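Local coordinates for protein toll-like receptor 13 (Mus musculus, PDB 4Z0C) that recognises and binds bacterial 23S ribosomal RNA through its leucine-rich-repeat ectodomain and signals via MYD88 and TRAF6 to activate NF-kappa-B, at residues L225-S230 against L248-A253; N601-K606 against S625-Q630; V619-S624 against H646-K651. All coordinates share one frame; numbering follows the deposited sequence.

Contact 1: L225-S230 against L248-A253. With NAG (2-acetamido-2-deoxy-beta-D-glucopyranose), chain N.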
# COMPACT_ATOMS: atom_id res chain seq x y z
N LEU A 225 15.97 37.47 -39.12
CA LEU A 225 15.15 37.38 -37.90
C LEU A 225 15.59 38.42 -36.86
O LEU A 225 16.21 38.08 -35.84
CB LEU A 225 15.23 35.98 -37.28
CG LEU A 225 15.28 34.75 -38.18
CD1 LEU A 225 15.35 33.50 -37.32
CD2 LEU A 225 14.09 34.69 -39.09
N PRO A 226 15.27 39.70 -37.12
CA PRO A 226 15.81 40.80 -36.32
C PRO A 226 15.20 40.91 -34.92
O PRO A 226 15.79 41.58 -34.07
CB PRO A 226 15.47 42.03 -37.15
CG PRO A 226 14.22 41.64 -37.89
CD PRO A 226 14.37 40.18 -38.19
N GLN A 227 14.03 40.31 -34.72
CA GLN A 227 13.35 40.38 -33.43
C GLN A 227 13.60 39.15 -32.52
O GLN A 227 13.01 39.03 -31.45
CB GLN A 227 11.85 40.53 -33.65
CG GLN A 227 11.42 41.95 -33.99
CD GLN A 227 12.00 42.96 -33.03
OE1 GLN A 227 13.01 43.60 -33.33
NE2 GLN A 227 11.37 43.12 -31.88
N LEU A 228 14.48 38.25 -32.96
CA LEU A 228 14.66 36.95 -32.31
C LEU A 228 15.09 37.06 -30.86
O LEU A 228 16.11 37.69 -30.55
CB LEU A 228 15.65 36.10 -33.10
CG LEU A 228 15.85 34.65 -32.63
CD1 LEU A 228 14.55 33.91 -32.69
CD2 LEU A 228 16.84 33.95 -33.52
N LYS A 229 14.32 36.44 -29.96
CA LYS A 229 14.61 36.55 -28.53
C LYS A 229 15.19 35.29 -27.86
O LYS A 229 15.92 35.40 -26.89
CB LYS A 229 13.37 36.99 -27.78
CG LYS A 229 12.92 38.40 -28.04
CD LYS A 229 11.71 38.72 -27.18
CE LYS A 229 11.14 40.09 -27.51
NZ LYS A 229 10.03 40.45 -26.60
N SER A 230 14.81 34.11 -28.34
CA SER A 230 15.32 32.85 -27.82
C SER A 230 15.75 32.01 -28.98
O SER A 230 14.97 31.80 -29.92
CB SER A 230 14.25 32.03 -27.07
OG SER A 230 13.44 32.84 -26.26
N LEU A 248 22.13 38.78 -33.94
CA LEU A 248 21.44 38.31 -32.73
C LEU A 248 21.38 39.35 -31.62
O LEU A 248 21.47 39.01 -30.44
CB LEU A 248 22.13 37.05 -32.18
CG LEU A 248 22.17 35.88 -33.18
CD1 LEU A 248 23.19 34.81 -32.78
CD2 LEU A 248 20.77 35.28 -33.37
N GLN A 249 21.25 40.62 -31.98
CA GLN A 249 21.36 41.67 -30.97
C GLN A 249 20.11 41.78 -30.10
O GLN A 249 20.13 42.44 -29.06
CB GLN A 249 21.70 43.02 -31.60
CG GLN A 249 23.12 43.12 -32.14
CD GLN A 249 24.17 43.14 -31.05
OE1 GLN A 249 24.27 44.10 -30.28
NE2 GLN A 249 25.01 42.10 -31.02
N ASN A 250 19.02 41.16 -30.53
CA ASN A 250 17.83 41.13 -29.68
C ASN A 250 17.69 39.88 -28.80
O ASN A 250 16.73 39.76 -28.05
CB ASN A 250 16.56 41.32 -30.52
CG ASN A 250 16.26 42.79 -30.77
OD1 ASN A 250 16.33 43.61 -29.85
ND2 ASN A 250 15.93 43.13 -32.01
N LEU A 251 18.64 38.96 -28.90
CA LEU A 251 18.55 37.68 -28.22
C LEU A 251 18.56 37.84 -26.69
O LEU A 251 19.43 38.51 -26.13
CB LEU A 251 19.66 36.75 -28.69
CG LEU A 251 19.28 35.26 -28.63
CD1 LEU A 251 18.23 34.93 -29.67
CD2 LEU A 251 20.49 34.35 -28.78
N ARG A 252 17.57 37.23 -26.03
CA ARG A 252 17.48 37.25 -24.56
C ARG A 252 17.87 35.91 -23.93
O ARG A 252 18.30 35.84 -22.77
CB ARG A 252 16.06 37.61 -24.12
CG ARG A 252 15.82 39.08 -23.84
CD ARG A 252 15.44 39.80 -25.08
NE ARG A 252 15.04 41.18 -24.82
CZ ARG A 252 14.64 42.03 -25.76
NH1 ARG A 252 14.60 41.66 -27.03
NH2 ARG A 252 14.28 43.26 -25.42
N ALA A 253 17.74 34.83 -24.70
CA ALA A 253 17.93 33.49 -24.17
C ALA A 253 18.54 32.60 -25.23
O ALA A 253 18.17 32.68 -26.41
CB ALA A 253 16.58 32.90 -23.65
C1 NAG N . 10.10 32.12 -26.04
C2 NAG N . 9.63 31.07 -25.02
C3 NAG N . 9.43 31.67 -23.64
C4 NAG N . 10.69 32.39 -23.19
C5 NAG N . 11.05 33.43 -24.23
C6 NAG N . 12.34 34.14 -23.77
C7 NAG N . 8.33 29.23 -25.89
C8 NAG N . 6.96 28.59 -25.92
N2 NAG N . 8.38 30.46 -25.41
O3 NAG N . 9.08 30.64 -22.75
O4 NAG N . 10.50 33.02 -21.94
O5 NAG N . 11.21 32.86 -25.53
O6 NAG N . 12.64 35.20 -24.64
O7 NAG N . 9.33 28.63 -26.28
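Each segment makes a type I turn, Leu-225 to Leu-228 and Leu-248 to Leu-251, then straightens so that Ser-230 and Ala-253 pair as a parallel beta bridge with their CA atoms 4.5 Å apart. The carbonyl oxygen of Lys-229 is gripped twice: Arg-252 N reaches it on a lone pair at 2.6 Å, while Ala-253 N lies nearly along the C=O axis. Asn-250 answers the preceding turn with its side chain. Its ND2 gives Pro-226 O a short, nearly straight bond (2.6 Å, 168° at the hydrogen), and the acceptor lies in the amide plane. On the buried side of the turns the leucines run alongside one another. Leu-228 has CG anti to the backbone N (chi1 -174°), which sets that carbon 3.8 Å from CD1 of Leu-251 and turns CD2 toward CD2 of Leu-248. On the outer side, the extended Lys-229 chain runs beside Arg-252, whose bend at chi2 brings NH1 back to Asn-250 O, two residues earlier, which accepts a hydrogen bond from it; the two like charges stay close without touching. Ser-230 OG donates a very short bond, modelled at 2.3 Å, to the ring oxygen O5 of a GlcNAc carried by the protein itself. Inward leucines and a short parallel strand typify the leucine-rich-repeat solenoid; the Asn-250 to Pro-226 bond is a feature of this pair, LRR 9 against LRR 10.

Contact 2: N601-K606 against S625-Q630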
# COMPACT_ATOMS: atom_id res chain seq x y z
N ASN A 601 -29.36 15.11 7.62
CA ASN A 601 -28.96 16.49 7.86
C ASN A 601 -28.23 17.15 6.70
O ASN A 601 -27.92 18.34 6.74
CB ASN A 601 -28.15 16.58 9.14
CG ASN A 601 -29.01 16.87 10.33
OD1 ASN A 601 -29.72 16.00 10.81
ND2 ASN A 601 -28.98 18.12 10.79
N LEU A 602 -27.97 16.37 5.66
CA LEU A 602 -27.16 16.84 4.56
C LEU A 602 -28.03 17.60 3.59
O LEU A 602 -28.20 17.21 2.43
CB LEU A 602 -26.42 15.68 3.89
CG LEU A 602 -25.54 14.78 4.77
CD1 LEU A 602 -24.75 13.79 3.91
CD2 LEU A 602 -24.60 15.61 5.65
N LYS A 603 -28.62 18.68 4.09
CA LYS A 603 -29.57 19.47 3.32
C LYS A 603 -28.88 20.36 2.30
O LYS A 603 -29.54 20.88 1.40
CB LYS A 603 -30.46 20.28 4.26
CG LYS A 603 -31.57 19.46 4.88
CD LYS A 603 -31.72 19.76 6.35
CE LYS A 603 -32.68 18.80 7.01
NZ LYS A 603 -32.67 19.00 8.49
N ARG A 604 -27.56 20.51 2.41
CA ARG A 604 -26.80 21.28 1.43
C ARG A 604 -25.99 20.40 0.47
O ARG A 604 -25.17 20.92 -0.27
CB ARG A 604 -25.83 22.26 2.08
CG ARG A 604 -26.35 23.65 2.34
CD ARG A 604 -25.43 24.33 3.33
NE ARG A 604 -26.06 25.45 4.03
CZ ARG A 604 -26.94 25.31 5.01
NH1 ARG A 604 -27.31 24.09 5.41
NH2 ARG A 604 -27.46 26.38 5.60
N LEU A 605 -26.19 19.09 0.49
CA LEU A 605 -25.41 18.23 -0.39
C LEU A 605 -25.74 18.48 -1.87
O LEU A 605 -26.90 18.44 -2.27
CB LEU A 605 -25.61 16.75 -0.03
CG LEU A 605 -24.59 15.76 -0.64
CD1 LEU A 605 -23.21 15.92 -0.04
CD2 LEU A 605 -25.05 14.32 -0.51
N LYS A 606 -24.71 18.74 -2.68
CA LYS A 606 -24.92 18.94 -4.11
C LYS A 606 -24.50 17.73 -4.92
O LYS A 606 -25.00 17.51 -6.03
CB LYS A 606 -24.16 20.15 -4.60
CG LYS A 606 -24.64 21.48 -4.07
CD LYS A 606 -23.58 22.55 -4.38
CE LYS A 606 -24.15 23.97 -4.35
NZ LYS A 606 -24.66 24.37 -5.68
N SER A 625 -34.17 13.32 1.89
CA SER A 625 -33.90 14.59 2.55
C SER A 625 -33.01 15.47 1.69
O SER A 625 -32.85 16.66 1.97
CB SER A 625 -33.25 14.39 3.92
OG SER A 625 -34.22 14.04 4.90
N LEU A 626 -32.44 14.89 0.64
CA LEU A 626 -31.43 15.57 -0.14
C LEU A 626 -32.04 16.59 -1.12
O LEU A 626 -32.15 16.33 -2.31
CB LEU A 626 -30.53 14.55 -0.85
CG LEU A 626 -29.88 13.48 0.05
CD1 LEU A 626 -29.08 12.47 -0.78
CD2 LEU A 626 -29.01 14.08 1.15
N GLN A 627 -32.48 17.73 -0.57
CA GLN A 627 -33.13 18.81 -1.32
C GLN A 627 -32.26 19.36 -2.44
O GLN A 627 -32.70 19.52 -3.57
CB GLN A 627 -33.41 19.99 -0.39
CG GLN A 627 -34.52 19.80 0.62
CD GLN A 627 -34.31 20.70 1.84
OE1 GLN A 627 -33.71 21.78 1.74
NE2 GLN A 627 -34.83 20.27 2.99
N SER A 628 -31.01 19.66 -2.09
CA SER A 628 -30.07 20.33 -2.97
C SER A 628 -29.30 19.38 -3.86
O SER A 628 -28.41 19.82 -4.59
CB SER A 628 -29.09 21.16 -2.14
OG SER A 628 -29.77 21.85 -1.12
N LEU A 629 -29.61 18.09 -3.82
CA LEU A 629 -28.84 17.13 -4.61
C LEU A 629 -28.98 17.37 -6.12
O LEU A 629 -30.09 17.30 -6.65
CB LEU A 629 -29.21 15.69 -4.25
CG LEU A 629 -28.19 14.64 -4.70
CD1 LEU A 629 -26.84 14.88 -3.99
CD2 LEU A 629 -28.69 13.24 -4.45
N GLN A 630 -27.86 17.64 -6.79
CA GLN A 630 -27.84 17.88 -8.24
C GLN A 630 -27.21 16.72 -9.01
O GLN A 630 -27.64 16.39 -10.12
CB GLN A 630 -27.07 19.15 -8.59
CG GLN A 630 -27.53 20.41 -7.88
CD GLN A 630 -26.75 21.64 -8.32
OE1 GLN A 630 -25.53 21.75 -8.09
NE2 GLN A 630 -27.44 22.57 -8.98
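Two successive turns of the leucine-rich-repeat solenoid stack here, the type I turn Leu-602 to Leu-605 upon its equivalent Leu-626 to Leu-629, each entered through an inverse gamma turn centred on its first leucine. Ser-628 shows how a small polar side chain ties such turns together. Its CB points at the neighbouring repeat and rests 3.5 Å from Leu-605 O. From there OG, placed beside its own backbone N (chi1 -43°), reaches Lys-603 O at 2.7 Å, in the plane of that carbonyl, so the hydroxyl serves as donor to the turn of the preceding repeat. On the buried side, Leu-626 sends CD2 against Leu-602, 4.1 Å from its CB, and on toward CD2 of Leu-605. Leu-605 and Leu-629 both hold CG anti to the backbone N and lie alongside, pointing the same way, with CD2 of Leu-605 4.0 Å from CD1 of Leu-629; Leu-608 of strand 607-609 also packs on Leu-629. The outer surface is polar: the aliphatic CG of Lys-603 is crossed obliquely by the Gln-627 amide, and Lys-606 runs beside Gln-630. Where the two segments run into their strands, a backbone bond joins them. Gln-630 N donates to Lys-606 O at 3.0 Å, approaching from above the carbonyl plane, 34° out of it, and not along a lone pair.

Contact 3: V619-S624 against H646-K651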
# COMPACT_ATOMS: atom_id res chain seq x y z
N VAL A 619 -32.08 1.63 -0.18
CA VAL A 619 -32.82 1.77 1.07
C VAL A 619 -33.92 2.83 0.94
O VAL A 619 -33.62 3.98 0.59
CB VAL A 619 -31.87 2.16 2.24
CG1 VAL A 619 -32.65 2.62 3.45
CG2 VAL A 619 -30.92 1.00 2.60
N PRO A 620 -35.19 2.47 1.24
CA PRO A 620 -36.33 3.39 1.09
C PRO A 620 -36.18 4.68 1.90
O PRO A 620 -35.77 4.61 3.07
CB PRO A 620 -37.53 2.56 1.62
CG PRO A 620 -37.12 1.14 1.40
CD PRO A 620 -35.62 1.12 1.65
N ASP A 621 -36.46 5.82 1.28
CA ASP A 621 -36.34 7.14 1.92
C ASP A 621 -34.93 7.53 2.38
O ASP A 621 -34.76 8.47 3.17
CB ASP A 621 -37.34 7.30 3.08
CG ASP A 621 -38.78 7.54 2.59
OD1 ASP A 621 -38.98 8.39 1.70
OD2 ASP A 621 -39.70 6.89 3.14
N MET A 622 -33.91 6.82 1.93
CA MET A 622 -32.55 7.19 2.28
C MET A 622 -32.13 8.55 1.70
O MET A 622 -31.40 9.30 2.33
CB MET A 622 -31.57 6.10 1.84
CG MET A 622 -30.12 6.43 2.14
SD MET A 622 -29.05 4.99 1.94
CE MET A 622 -29.16 4.34 3.60
N PHE A 623 -32.63 8.88 0.52
CA PHE A 623 -32.17 10.07 -0.19
C PHE A 623 -33.20 11.20 -0.18
O PHE A 623 -32.92 12.31 -0.65
CB PHE A 623 -31.83 9.69 -1.64
CG PHE A 623 -30.96 8.45 -1.74
CD1 PHE A 623 -29.64 8.47 -1.30
CD2 PHE A 623 -31.45 7.28 -2.30
CE1 PHE A 623 -28.85 7.34 -1.40
CE2 PHE A 623 -30.64 6.15 -2.41
CZ PHE A 623 -29.35 6.18 -1.96
N SER A 624 -34.36 10.93 0.42
CA SER A 624 -35.50 11.85 0.44
C SER A 624 -35.26 13.18 1.15
O SER A 624 -36.08 14.06 1.04
CB SER A 624 -36.71 11.17 1.10
OG SER A 624 -37.09 10.04 0.36
N HIS A 646 -37.37 6.01 -5.26
CA HIS A 646 -35.94 6.23 -5.05
C HIS A 646 -35.61 7.69 -5.23
O HIS A 646 -34.77 8.24 -4.52
CB HIS A 646 -35.14 5.39 -6.03
CG HIS A 646 -35.42 3.93 -5.91
ND1 HIS A 646 -35.60 3.11 -7.01
CD2 HIS A 646 -35.55 3.13 -4.82
CE1 HIS A 646 -35.83 1.88 -6.60
NE2 HIS A 646 -35.80 1.86 -5.28
N LEU A 647 -36.34 8.30 -6.16
CA LEU A 647 -36.11 9.66 -6.63
C LEU A 647 -37.03 10.68 -5.96
O LEU A 647 -37.04 11.86 -6.34
CB LEU A 647 -36.32 9.70 -8.14
CG LEU A 647 -35.25 8.99 -8.97
CD1 LEU A 647 -35.53 9.15 -10.45
CD2 LEU A 647 -33.86 9.50 -8.60
N LYS A 648 -37.83 10.22 -4.99
CA LYS A 648 -38.73 11.10 -4.25
C LYS A 648 -38.02 12.31 -3.64
O LYS A 648 -37.01 12.19 -2.95
CB LYS A 648 -39.47 10.32 -3.15
CG LYS A 648 -40.66 11.09 -2.58
CD LYS A 648 -41.19 10.54 -1.25
CE LYS A 648 -40.78 9.10 -0.97
NZ LYS A 648 -41.34 8.59 0.31
N ASN A 649 -38.55 13.49 -3.93
CA ASN A 649 -38.11 14.75 -3.33
C ASN A 649 -36.75 15.27 -3.74
O ASN A 649 -36.27 16.25 -3.15
CB ASN A 649 -38.17 14.70 -1.80
CG ASN A 649 -38.53 16.05 -1.20
OD1 ASN A 649 -39.43 16.73 -1.68
ND2 ASN A 649 -37.80 16.46 -0.17
N LEU A 650 -36.11 14.65 -4.72
CA LEU A 650 -34.86 15.22 -5.25
C LEU A 650 -35.20 16.39 -6.20
O LEU A 650 -35.12 16.28 -7.42
CB LEU A 650 -33.96 14.16 -5.92
CG LEU A 650 -33.11 13.15 -5.08
CD1 LEU A 650 -33.02 13.45 -3.58
CD2 LEU A 650 -33.48 11.70 -5.31
N LYS A 651 -35.59 17.52 -5.59
CA LYS A 651 -36.07 18.71 -6.30
C LYS A 651 -35.02 19.33 -7.22
O LYS A 651 -35.36 19.94 -8.25
CB LYS A 651 -36.53 19.77 -5.29
CG LYS A 651 -38.04 19.89 -5.04
CD LYS A 651 -38.71 18.58 -4.63
CE LYS A 651 -40.22 18.80 -4.40
NZ LYS A 651 -40.99 17.57 -3.96
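Both segments bend through type II turns, Val-619 to Met-622 and Leu-647 to Leu-650, and their backbones come closest at Ser-624 and Asn-649, whose CA atoms are 5.4 Å apart. Asp-621 OD1 takes two donors from different sides. Lys-648 NZ forms a salt bridge on its syn lone pair at 2.7 Å, and Ser-624 OG occupies the anti lone pair at 2.8 Å, an arrangement that would restrain the rotation of the carboxylate and be expected to stabilise its charge. Lys-648 reaches across obliquely because its chain is bent at chi3, near-eclipsed at -20°. Asn-649 ND2 adds a bond to Ser-624 O, 3.2 Å long and nearly along the C=O axis, while its OD1 accepts from Lys-651 NZ. Behind these polar groups, Leu-650 CD1 presses on Phe-623 O. Phe-623 CD2, at the ring edge, lies 4.1 Å from His-646 O. The contact thus joins the loop of LRR 24 to the one that ends LRR 25 and runs on toward strand 655-657: the buried Phe-623 ring also meets that of Phe-632 of strand 631-633, whereas Leu-647 packs against Trp-671 and Trp-675 of helix 670-678, near the C-terminal end of the ectodomain.

How the contacts relate
Read from the N terminus, the chain first closes a loop at contact 1, where the approach to strand 253-255 returns beside the approach to strand 230-232 after one coil of the solenoid. Contact 1 is finished long before the others begin; its centre lies about 59 Å from that of contact 2, on the opposite side of the chain's centre. Contacts 2 and 3 cross: 601-606, 619-624, 625-630 and 646-651 follow in order, so each loop opens before the other closes. Contact 2 joins the entrances to strands 607-609 and 631-633, contact 3 the loops leaving them. Their centres are about 11 Å apart, and Leu-626 O meets Leu-650 CD1 at 3.3 Å.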